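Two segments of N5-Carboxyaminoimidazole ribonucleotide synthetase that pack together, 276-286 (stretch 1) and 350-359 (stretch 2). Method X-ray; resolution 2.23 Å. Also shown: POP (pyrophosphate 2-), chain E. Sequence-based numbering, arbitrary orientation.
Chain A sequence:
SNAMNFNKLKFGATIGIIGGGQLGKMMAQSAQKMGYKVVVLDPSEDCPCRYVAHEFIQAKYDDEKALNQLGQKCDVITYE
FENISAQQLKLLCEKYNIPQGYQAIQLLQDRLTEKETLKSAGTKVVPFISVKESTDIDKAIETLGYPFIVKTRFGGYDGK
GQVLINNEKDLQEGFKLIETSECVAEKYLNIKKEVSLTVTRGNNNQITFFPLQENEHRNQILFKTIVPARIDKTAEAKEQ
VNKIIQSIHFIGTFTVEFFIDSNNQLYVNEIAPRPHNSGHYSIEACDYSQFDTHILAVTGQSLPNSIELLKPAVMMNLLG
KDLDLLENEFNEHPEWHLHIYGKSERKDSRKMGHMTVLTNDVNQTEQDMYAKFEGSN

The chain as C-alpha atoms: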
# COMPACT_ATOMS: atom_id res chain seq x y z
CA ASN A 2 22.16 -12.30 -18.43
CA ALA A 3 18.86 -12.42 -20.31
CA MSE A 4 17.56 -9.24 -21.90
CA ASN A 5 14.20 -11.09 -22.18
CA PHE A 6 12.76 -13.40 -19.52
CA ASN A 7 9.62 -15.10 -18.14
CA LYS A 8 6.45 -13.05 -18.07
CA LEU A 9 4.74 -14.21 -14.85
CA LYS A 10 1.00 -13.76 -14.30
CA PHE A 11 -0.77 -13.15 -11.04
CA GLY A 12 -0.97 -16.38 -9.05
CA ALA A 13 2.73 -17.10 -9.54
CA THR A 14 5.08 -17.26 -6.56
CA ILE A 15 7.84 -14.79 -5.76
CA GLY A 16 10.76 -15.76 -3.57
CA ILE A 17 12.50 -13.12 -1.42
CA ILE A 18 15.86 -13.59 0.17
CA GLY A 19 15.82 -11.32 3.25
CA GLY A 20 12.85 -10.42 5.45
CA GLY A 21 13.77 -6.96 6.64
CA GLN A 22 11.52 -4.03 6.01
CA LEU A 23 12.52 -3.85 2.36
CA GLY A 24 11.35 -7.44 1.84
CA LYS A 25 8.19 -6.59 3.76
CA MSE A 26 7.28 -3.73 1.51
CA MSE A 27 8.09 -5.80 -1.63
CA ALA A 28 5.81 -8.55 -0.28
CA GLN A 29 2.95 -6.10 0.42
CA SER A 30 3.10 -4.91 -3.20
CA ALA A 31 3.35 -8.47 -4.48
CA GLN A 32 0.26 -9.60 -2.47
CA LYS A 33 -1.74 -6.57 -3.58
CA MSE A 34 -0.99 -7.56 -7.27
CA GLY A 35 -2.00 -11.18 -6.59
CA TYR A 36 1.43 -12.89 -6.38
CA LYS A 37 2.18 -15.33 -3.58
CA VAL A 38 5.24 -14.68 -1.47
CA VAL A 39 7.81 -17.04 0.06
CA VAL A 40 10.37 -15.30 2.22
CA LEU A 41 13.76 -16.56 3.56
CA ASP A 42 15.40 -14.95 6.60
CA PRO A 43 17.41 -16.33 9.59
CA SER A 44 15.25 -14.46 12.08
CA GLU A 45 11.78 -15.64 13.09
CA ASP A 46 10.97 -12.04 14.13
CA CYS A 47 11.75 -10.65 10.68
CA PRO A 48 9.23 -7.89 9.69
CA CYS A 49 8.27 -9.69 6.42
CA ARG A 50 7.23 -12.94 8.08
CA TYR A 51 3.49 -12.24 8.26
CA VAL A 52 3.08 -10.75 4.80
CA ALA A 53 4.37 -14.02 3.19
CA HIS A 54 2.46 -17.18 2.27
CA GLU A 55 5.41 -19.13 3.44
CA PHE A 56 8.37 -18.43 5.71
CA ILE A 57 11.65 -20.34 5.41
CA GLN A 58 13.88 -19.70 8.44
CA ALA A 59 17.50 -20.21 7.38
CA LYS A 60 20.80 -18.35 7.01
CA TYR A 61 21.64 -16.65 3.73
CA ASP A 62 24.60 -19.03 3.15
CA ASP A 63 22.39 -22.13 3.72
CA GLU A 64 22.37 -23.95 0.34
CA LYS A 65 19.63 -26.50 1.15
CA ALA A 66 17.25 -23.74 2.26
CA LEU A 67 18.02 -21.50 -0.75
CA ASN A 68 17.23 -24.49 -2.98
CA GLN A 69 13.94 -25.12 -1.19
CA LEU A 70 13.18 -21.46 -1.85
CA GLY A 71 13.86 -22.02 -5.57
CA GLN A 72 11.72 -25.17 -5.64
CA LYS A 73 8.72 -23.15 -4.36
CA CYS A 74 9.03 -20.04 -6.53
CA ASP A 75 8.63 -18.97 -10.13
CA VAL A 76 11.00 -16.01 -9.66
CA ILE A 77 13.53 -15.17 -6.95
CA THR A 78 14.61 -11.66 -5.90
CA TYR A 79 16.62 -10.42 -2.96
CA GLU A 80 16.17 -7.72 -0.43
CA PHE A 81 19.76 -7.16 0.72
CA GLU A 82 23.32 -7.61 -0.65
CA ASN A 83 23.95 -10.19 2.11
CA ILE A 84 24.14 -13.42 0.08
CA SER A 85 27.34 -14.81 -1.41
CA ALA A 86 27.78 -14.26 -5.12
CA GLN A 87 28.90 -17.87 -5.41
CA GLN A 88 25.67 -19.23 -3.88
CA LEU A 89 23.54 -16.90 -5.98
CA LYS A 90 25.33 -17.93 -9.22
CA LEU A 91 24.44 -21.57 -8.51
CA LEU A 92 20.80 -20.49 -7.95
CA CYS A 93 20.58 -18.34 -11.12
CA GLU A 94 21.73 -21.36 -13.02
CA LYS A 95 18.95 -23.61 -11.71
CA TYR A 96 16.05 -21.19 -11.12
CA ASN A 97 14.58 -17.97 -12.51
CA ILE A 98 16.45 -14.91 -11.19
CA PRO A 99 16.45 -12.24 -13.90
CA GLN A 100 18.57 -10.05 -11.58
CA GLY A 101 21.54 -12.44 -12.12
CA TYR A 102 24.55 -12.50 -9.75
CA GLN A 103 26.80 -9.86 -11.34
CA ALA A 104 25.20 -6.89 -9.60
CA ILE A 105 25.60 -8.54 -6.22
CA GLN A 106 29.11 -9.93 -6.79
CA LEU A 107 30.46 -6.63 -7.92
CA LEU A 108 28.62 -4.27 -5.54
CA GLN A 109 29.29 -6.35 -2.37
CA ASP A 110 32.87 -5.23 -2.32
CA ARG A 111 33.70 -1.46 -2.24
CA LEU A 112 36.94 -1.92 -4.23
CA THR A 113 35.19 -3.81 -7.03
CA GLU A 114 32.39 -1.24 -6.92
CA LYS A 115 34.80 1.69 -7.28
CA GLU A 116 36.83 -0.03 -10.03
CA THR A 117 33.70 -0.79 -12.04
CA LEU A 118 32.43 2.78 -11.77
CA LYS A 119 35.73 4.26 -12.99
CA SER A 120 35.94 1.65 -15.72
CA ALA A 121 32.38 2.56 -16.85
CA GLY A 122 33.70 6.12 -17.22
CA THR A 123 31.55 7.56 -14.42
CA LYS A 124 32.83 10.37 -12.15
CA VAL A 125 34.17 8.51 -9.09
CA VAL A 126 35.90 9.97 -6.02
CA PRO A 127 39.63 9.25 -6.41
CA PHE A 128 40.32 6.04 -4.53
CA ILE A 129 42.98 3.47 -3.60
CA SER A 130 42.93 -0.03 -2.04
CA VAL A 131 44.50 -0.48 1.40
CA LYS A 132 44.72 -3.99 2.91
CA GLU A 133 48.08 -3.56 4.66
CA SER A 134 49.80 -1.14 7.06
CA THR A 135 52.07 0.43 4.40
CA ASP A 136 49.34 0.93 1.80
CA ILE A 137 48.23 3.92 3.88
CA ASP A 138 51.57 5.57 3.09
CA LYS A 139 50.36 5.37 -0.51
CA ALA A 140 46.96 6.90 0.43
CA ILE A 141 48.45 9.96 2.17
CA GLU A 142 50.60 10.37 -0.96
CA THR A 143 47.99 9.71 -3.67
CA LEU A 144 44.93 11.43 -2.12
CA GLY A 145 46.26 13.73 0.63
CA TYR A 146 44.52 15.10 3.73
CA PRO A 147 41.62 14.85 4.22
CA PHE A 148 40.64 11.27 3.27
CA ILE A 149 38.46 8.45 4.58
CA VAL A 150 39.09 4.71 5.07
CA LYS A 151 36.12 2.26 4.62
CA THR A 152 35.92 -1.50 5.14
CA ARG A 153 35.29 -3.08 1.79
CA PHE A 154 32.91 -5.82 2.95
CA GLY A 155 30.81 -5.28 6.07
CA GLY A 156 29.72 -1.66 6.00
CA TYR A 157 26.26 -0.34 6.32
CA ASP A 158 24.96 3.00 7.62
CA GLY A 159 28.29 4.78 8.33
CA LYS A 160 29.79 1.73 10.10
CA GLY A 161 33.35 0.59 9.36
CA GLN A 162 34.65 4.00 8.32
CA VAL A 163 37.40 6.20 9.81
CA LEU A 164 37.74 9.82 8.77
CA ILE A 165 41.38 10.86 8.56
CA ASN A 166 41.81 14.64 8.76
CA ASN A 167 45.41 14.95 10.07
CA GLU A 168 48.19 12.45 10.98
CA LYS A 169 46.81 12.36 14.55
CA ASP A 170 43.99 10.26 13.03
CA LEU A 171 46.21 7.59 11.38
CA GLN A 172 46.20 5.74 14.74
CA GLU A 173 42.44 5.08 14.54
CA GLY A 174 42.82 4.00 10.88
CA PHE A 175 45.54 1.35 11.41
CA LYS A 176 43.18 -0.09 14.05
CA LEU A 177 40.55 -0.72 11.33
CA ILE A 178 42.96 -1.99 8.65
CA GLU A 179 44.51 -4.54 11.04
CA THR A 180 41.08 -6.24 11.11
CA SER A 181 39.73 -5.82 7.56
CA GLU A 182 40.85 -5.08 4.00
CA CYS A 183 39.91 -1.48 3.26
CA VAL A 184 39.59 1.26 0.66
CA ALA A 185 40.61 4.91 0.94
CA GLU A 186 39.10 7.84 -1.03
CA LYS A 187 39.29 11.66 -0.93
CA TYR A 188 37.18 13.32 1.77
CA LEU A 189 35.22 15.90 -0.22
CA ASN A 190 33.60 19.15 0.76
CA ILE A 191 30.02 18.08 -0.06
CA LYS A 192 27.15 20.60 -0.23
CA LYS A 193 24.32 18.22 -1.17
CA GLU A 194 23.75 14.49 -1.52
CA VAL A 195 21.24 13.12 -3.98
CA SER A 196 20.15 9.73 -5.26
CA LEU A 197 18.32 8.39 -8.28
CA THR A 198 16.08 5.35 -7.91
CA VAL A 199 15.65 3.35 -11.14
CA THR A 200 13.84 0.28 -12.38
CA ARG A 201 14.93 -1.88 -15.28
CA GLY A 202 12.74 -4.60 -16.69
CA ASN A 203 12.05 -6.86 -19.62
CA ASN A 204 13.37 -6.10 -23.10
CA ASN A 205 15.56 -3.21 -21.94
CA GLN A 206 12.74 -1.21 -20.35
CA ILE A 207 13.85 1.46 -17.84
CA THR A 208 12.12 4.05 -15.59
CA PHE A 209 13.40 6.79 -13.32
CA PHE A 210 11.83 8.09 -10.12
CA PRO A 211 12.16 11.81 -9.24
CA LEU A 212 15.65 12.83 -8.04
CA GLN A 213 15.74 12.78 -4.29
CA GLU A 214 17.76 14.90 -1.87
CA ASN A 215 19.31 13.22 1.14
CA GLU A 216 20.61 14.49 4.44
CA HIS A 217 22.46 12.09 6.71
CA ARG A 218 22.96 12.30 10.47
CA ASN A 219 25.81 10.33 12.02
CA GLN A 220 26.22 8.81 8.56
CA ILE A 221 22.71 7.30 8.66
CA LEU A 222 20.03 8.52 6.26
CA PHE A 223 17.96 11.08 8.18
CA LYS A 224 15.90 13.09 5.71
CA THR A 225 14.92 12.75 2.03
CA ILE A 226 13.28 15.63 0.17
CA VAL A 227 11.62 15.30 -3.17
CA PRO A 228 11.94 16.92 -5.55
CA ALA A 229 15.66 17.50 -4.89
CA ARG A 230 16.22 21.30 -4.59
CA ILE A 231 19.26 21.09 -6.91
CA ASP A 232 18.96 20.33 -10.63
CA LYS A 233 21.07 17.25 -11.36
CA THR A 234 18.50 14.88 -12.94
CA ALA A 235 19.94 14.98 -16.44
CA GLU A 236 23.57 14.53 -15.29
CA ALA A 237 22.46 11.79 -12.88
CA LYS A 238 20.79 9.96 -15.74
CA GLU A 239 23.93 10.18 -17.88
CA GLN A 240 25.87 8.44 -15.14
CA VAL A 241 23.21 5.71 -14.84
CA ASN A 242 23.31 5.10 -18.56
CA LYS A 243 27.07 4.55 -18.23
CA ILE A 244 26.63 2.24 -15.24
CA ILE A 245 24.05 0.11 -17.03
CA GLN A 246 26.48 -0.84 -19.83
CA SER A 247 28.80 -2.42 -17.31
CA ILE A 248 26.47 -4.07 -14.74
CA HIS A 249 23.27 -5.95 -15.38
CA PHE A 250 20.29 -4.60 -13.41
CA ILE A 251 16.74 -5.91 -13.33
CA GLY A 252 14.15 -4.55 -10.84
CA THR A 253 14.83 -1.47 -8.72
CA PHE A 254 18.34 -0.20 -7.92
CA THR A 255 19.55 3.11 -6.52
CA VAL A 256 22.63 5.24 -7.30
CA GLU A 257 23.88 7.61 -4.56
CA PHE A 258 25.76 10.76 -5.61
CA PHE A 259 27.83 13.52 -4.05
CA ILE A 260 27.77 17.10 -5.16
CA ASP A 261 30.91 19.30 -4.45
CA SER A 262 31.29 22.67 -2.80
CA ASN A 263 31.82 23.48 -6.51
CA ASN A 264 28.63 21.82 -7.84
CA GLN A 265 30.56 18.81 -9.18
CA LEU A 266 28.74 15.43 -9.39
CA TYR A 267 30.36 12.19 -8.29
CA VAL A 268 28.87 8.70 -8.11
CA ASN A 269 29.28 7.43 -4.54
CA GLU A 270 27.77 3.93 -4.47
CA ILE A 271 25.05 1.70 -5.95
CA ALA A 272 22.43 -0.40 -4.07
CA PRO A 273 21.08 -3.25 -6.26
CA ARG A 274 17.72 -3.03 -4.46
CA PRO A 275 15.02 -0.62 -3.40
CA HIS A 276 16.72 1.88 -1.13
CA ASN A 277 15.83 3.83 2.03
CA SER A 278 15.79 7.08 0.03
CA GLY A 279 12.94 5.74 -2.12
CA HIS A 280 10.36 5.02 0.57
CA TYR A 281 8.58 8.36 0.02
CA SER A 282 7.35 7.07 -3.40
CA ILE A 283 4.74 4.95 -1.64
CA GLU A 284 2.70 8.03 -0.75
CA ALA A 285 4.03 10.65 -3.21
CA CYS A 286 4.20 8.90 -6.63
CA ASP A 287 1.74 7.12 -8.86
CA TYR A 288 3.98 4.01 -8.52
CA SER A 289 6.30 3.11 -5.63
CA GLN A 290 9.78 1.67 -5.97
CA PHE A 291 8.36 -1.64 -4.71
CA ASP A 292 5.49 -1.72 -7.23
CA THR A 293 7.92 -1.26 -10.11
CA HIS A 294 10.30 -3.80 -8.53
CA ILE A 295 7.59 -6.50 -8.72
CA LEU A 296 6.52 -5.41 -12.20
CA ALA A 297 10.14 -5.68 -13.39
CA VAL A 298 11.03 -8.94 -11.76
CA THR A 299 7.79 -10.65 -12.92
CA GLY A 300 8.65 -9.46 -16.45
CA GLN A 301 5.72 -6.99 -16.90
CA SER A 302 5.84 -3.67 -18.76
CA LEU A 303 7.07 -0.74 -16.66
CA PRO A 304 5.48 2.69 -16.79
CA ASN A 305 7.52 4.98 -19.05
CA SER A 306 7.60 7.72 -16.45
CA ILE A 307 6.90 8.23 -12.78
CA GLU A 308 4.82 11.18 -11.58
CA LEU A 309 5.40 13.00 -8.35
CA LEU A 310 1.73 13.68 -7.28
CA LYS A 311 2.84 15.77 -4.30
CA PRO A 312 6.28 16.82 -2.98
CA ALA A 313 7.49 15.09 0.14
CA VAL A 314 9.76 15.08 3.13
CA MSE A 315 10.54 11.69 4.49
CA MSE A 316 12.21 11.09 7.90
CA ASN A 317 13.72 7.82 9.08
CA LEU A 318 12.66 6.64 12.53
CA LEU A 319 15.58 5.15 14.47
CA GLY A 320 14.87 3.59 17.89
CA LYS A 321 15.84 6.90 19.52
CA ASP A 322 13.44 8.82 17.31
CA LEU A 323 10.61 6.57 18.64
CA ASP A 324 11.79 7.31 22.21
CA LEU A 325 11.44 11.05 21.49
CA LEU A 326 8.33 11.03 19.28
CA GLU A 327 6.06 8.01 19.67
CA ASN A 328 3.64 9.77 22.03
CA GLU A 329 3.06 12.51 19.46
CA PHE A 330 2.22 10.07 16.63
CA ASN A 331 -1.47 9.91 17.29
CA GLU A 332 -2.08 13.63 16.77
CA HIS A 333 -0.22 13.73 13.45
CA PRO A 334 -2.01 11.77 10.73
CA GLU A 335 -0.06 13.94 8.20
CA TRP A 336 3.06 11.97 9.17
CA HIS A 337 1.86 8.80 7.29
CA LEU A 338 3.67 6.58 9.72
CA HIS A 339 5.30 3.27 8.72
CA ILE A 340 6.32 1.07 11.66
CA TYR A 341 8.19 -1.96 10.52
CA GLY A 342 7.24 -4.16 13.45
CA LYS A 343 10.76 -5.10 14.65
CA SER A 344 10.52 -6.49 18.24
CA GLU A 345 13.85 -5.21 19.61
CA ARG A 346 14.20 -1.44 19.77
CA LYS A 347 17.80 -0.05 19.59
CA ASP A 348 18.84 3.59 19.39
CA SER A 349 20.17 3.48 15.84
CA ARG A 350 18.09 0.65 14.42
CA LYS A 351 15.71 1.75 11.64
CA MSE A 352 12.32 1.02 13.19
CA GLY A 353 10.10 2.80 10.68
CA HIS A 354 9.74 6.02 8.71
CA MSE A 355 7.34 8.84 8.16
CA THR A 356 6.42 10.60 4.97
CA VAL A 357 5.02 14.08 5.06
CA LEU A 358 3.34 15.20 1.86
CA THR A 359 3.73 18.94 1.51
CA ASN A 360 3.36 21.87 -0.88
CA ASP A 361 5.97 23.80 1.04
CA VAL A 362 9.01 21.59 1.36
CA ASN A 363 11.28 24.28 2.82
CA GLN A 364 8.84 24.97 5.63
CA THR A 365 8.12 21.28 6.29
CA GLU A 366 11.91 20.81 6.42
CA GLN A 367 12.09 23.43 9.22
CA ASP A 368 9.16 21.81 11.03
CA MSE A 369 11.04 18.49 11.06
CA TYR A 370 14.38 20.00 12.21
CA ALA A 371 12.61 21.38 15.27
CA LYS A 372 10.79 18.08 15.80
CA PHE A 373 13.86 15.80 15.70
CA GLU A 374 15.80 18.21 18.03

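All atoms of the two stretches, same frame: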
# COMPACT_ATOMS: atom_id res chain seq x y z
N HIS A 276 15.77 1.22 -2.02
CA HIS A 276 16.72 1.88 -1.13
C HIS A 276 15.95 2.80 -0.21
O HIS A 276 14.90 3.32 -0.59
CB HIS A 276 17.73 2.66 -2.00
CG HIS A 276 18.77 3.43 -1.25
ND1 HIS A 276 18.60 4.76 -0.88
CD2 HIS A 276 20.03 3.10 -0.87
CE1 HIS A 276 19.70 5.19 -0.28
NE2 HIS A 276 20.58 4.20 -0.26
N ASN A 277 16.47 3.00 1.00
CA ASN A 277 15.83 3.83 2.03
C ASN A 277 15.38 5.20 1.48
O ASN A 277 14.33 5.75 1.89
CB ASN A 277 16.82 4.07 3.17
CG ASN A 277 16.16 4.48 4.47
OD1 ASN A 277 14.95 4.83 4.53
ND2 ASN A 277 16.93 4.40 5.54
N SER A 278 16.14 5.74 0.52
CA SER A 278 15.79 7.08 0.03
C SER A 278 14.61 7.05 -0.94
O SER A 278 14.20 8.10 -1.49
CB SER A 278 17.01 7.76 -0.64
OG SER A 278 17.48 7.02 -1.76
N GLY A 279 14.06 5.87 -1.17
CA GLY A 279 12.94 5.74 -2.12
C GLY A 279 11.60 5.50 -1.47
O GLY A 279 10.57 5.36 -2.16
N HIS A 280 11.59 5.40 -0.14
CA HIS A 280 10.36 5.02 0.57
C HIS A 280 9.21 6.00 0.36
O HIS A 280 8.04 5.56 0.31
CB HIS A 280 10.57 4.73 2.04
CG HIS A 280 11.47 3.57 2.29
ND1 HIS A 280 11.79 2.65 1.31
CD2 HIS A 280 12.19 3.21 3.38
CE1 HIS A 280 12.64 1.77 1.79
NE2 HIS A 280 12.90 2.08 3.05
N TYR A 281 9.57 7.29 0.14
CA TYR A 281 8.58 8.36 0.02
C TYR A 281 7.62 8.04 -1.15
O TYR A 281 6.45 8.51 -1.18
CB TYR A 281 9.27 9.71 -0.22
CG TYR A 281 9.79 9.77 -1.63
CD1 TYR A 281 11.01 9.17 -1.94
CD2 TYR A 281 9.01 10.26 -2.66
CE1 TYR A 281 11.46 9.12 -3.23
CE2 TYR A 281 9.48 10.24 -3.98
CZ TYR A 281 10.71 9.65 -4.26
OH TYR A 281 11.20 9.59 -5.55
N SER A 282 8.10 7.28 -2.14
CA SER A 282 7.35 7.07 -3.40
C SER A 282 6.07 6.28 -3.14
O SER A 282 5.13 6.26 -3.98
CB SER A 282 8.22 6.30 -4.41
OG SER A 282 8.58 5.03 -3.91
N ILE A 283 6.00 5.63 -1.99
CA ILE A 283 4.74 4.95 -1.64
C ILE A 283 3.62 5.97 -1.56
O ILE A 283 2.58 5.76 -2.12
CB ILE A 283 4.83 4.18 -0.35
CG1 ILE A 283 5.67 2.94 -0.56
CG2 ILE A 283 3.43 3.74 0.11
CD1 ILE A 283 6.25 2.38 0.77
N GLU A 284 3.80 7.07 -0.85
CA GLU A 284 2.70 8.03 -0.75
C GLU A 284 2.69 9.07 -1.87
O GLU A 284 1.61 9.55 -2.28
CB GLU A 284 2.73 8.76 0.59
CG GLU A 284 2.26 7.91 1.81
CD GLU A 284 3.35 6.97 2.25
OE1 GLU A 284 4.48 7.17 1.79
OE2 GLU A 284 3.07 6.00 3.01
N ALA A 285 3.87 9.43 -2.37
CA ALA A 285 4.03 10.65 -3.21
C ALA A 285 3.96 10.43 -4.71
O ALA A 285 3.74 11.39 -5.46
CB ALA A 285 5.31 11.34 -2.84
N CYS A 286 4.11 9.19 -5.16
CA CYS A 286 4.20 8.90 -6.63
C CYS A 286 3.04 8.05 -7.06
O CYS A 286 2.37 7.44 -6.21
CB CYS A 286 5.51 8.16 -7.00
SG CYS A 286 7.01 9.12 -6.70
N ARG A 350 18.75 1.58 15.31
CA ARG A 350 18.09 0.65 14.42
C ARG A 350 16.95 1.40 13.70
O ARG A 350 16.26 2.24 14.30
CB ARG A 350 17.56 -0.53 15.27
CG ARG A 350 17.10 -1.71 14.42
CD ARG A 350 16.80 -2.93 15.20
NE ARG A 350 16.58 -4.08 14.31
CZ ARG A 350 16.00 -5.23 14.66
NH1 ARG A 350 15.58 -5.44 15.92
NH2 ARG A 350 15.86 -6.21 13.75
N LYS A 351 16.76 1.12 12.43
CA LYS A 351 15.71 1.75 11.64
C LYS A 351 14.45 1.02 11.99
O LYS A 351 14.32 -0.16 11.65
CB LYS A 351 16.00 1.59 10.15
CG LYS A 351 17.16 2.42 9.68
CD LYS A 351 17.52 2.12 8.24
CE LYS A 351 18.74 2.92 7.85
NZ LYS A 351 19.08 2.66 6.40
N MSE A 352 13.51 1.69 12.66
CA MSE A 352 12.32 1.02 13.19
C MSE A 352 11.10 1.33 12.33
O MSE A 352 10.06 0.68 12.45
CB MSE A 352 12.06 1.48 14.65
CG MSE A 352 13.29 1.30 15.60
SE MSE A 352 13.83 -0.54 15.85
CE MSE A 352 12.35 -1.24 16.76
N GLY A 353 11.22 2.38 11.53
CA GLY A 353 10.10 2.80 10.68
C GLY A 353 10.50 4.06 9.95
O GLY A 353 11.68 4.44 9.97
N HIS A 354 9.52 4.70 9.29
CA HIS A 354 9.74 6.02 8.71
C HIS A 354 8.41 6.75 8.62
O HIS A 354 7.31 6.18 8.82
CB HIS A 354 10.42 5.91 7.33
CG HIS A 354 9.54 5.31 6.26
ND1 HIS A 354 9.51 3.96 5.99
CD2 HIS A 354 8.67 5.88 5.39
CE1 HIS A 354 8.66 3.72 5.01
NE2 HIS A 354 8.12 4.87 4.64
N MSE A 355 8.50 8.04 8.33
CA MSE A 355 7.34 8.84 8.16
C MSE A 355 7.49 9.65 6.88
O MSE A 355 8.59 10.06 6.50
CB MSE A 355 7.12 9.75 9.39
CG MSE A 355 8.32 10.53 9.85
SE MSE A 355 7.81 11.67 11.37
CE MSE A 355 6.96 10.40 12.34
N THR A 356 6.39 9.85 6.20
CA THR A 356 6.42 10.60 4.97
C THR A 356 5.38 11.69 5.06
O THR A 356 4.16 11.41 5.22
CB THR A 356 6.08 9.70 3.78
OG1 THR A 356 7.11 8.70 3.67
CG2 THR A 356 6.00 10.52 2.47
N VAL A 357 5.86 12.91 4.95
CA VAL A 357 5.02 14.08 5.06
C VAL A 357 4.83 14.68 3.67
O VAL A 357 5.73 15.24 3.10
CB VAL A 357 5.66 15.10 6.01
CG1 VAL A 357 4.69 16.17 6.35
CG2 VAL A 357 6.19 14.41 7.31
N LEU A 358 3.63 14.58 3.15
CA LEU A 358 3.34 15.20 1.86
C LEU A 358 3.16 16.66 2.11
O LEU A 358 2.54 17.04 3.09
CB LEU A 358 2.07 14.60 1.25
CG LEU A 358 2.14 13.10 0.93
CD1 LEU A 358 0.82 12.61 0.29
CD2 LEU A 358 3.34 12.81 0.00
N THR A 359 3.74 17.49 1.25
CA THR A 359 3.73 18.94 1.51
C THR A 359 3.80 19.77 0.22
O THR A 359 4.46 19.38 -0.74
CB THR A 359 4.92 19.33 2.42
OG1 THR A 359 4.87 20.72 2.77
CG2 THR A 359 6.24 19.02 1.72
P1 POP E . 20.65 -3.95 12.27
O1 POP E . 21.94 -4.77 12.28
O2 POP E . 20.28 -3.44 13.65
O3 POP E . 20.79 -2.78 11.33
O POP E . 19.57 -5.02 11.75
P2 POP E . 18.27 -4.59 10.91
O4 POP E . 18.68 -4.33 9.47
O5 POP E . 17.66 -3.38 11.56
O6 POP E . 17.30 -5.74 10.99
O HOH W 1 6.57 5.85 2.52

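Stretch 1 lays a turn and a short helix against one side of the strand 351-358, and the alternation of that strand from 354 to 358 sets the rule: H354, T356 and L358 point toward stretch 1, while M355 and V357 point away. K351, near the start of the strand, also points toward stretch 1.

H276 does not touch the strand; its bonds are local. Its ND1 lies 2.7 Å from S278 OG in a hydrogen bond and accepts another from S278 N at 3.0 Å, while G279 N bonds to H276 O at 2.7 Å, so the segment 277-279 is tied down locally. N277 points sideways, yet the end of its side chain comes nearer and meets that of the long, extended K351.

G279 opens a type I turn that closes at S282, where S282 N reaches G279 O at 3.1 Å and S282 OG reaches the same oxygen at 2.7 Å. Within this turn H280 points toward the strand. Its CB sits over one face of the H354 ring, 3.6 Å from H354 NE2, in a CH-pi contact; the two rings themselves meet obliquely, their planes at 34°.

Y281 contributes mostly through its base: its CA is 3.9 Å from T356 OG1, while its ring leads away from the strand. E284 points toward the strand, its OE1 3.6 Å from T356 OG1. No clear direct hydrogen bond crosses the interface; instead, one water joins polar groups of H280, E284, H354 and T356. It donates to H280 O (2.7 Å) and E284 OE1 (2.6 Å), accepts from T356 OG1 (3.1 Å), and bonds with H354 NE2 (2.8 Å).

Beyond this polar center the contact turns apolar. L358 CD2 lies 4.1 Å from E284 CB and 3.8 Å from A285 CB, so the A285 methyl and the leucine meet in an apolar contact. C286 then leaves helical geometry, out of reach of the strand.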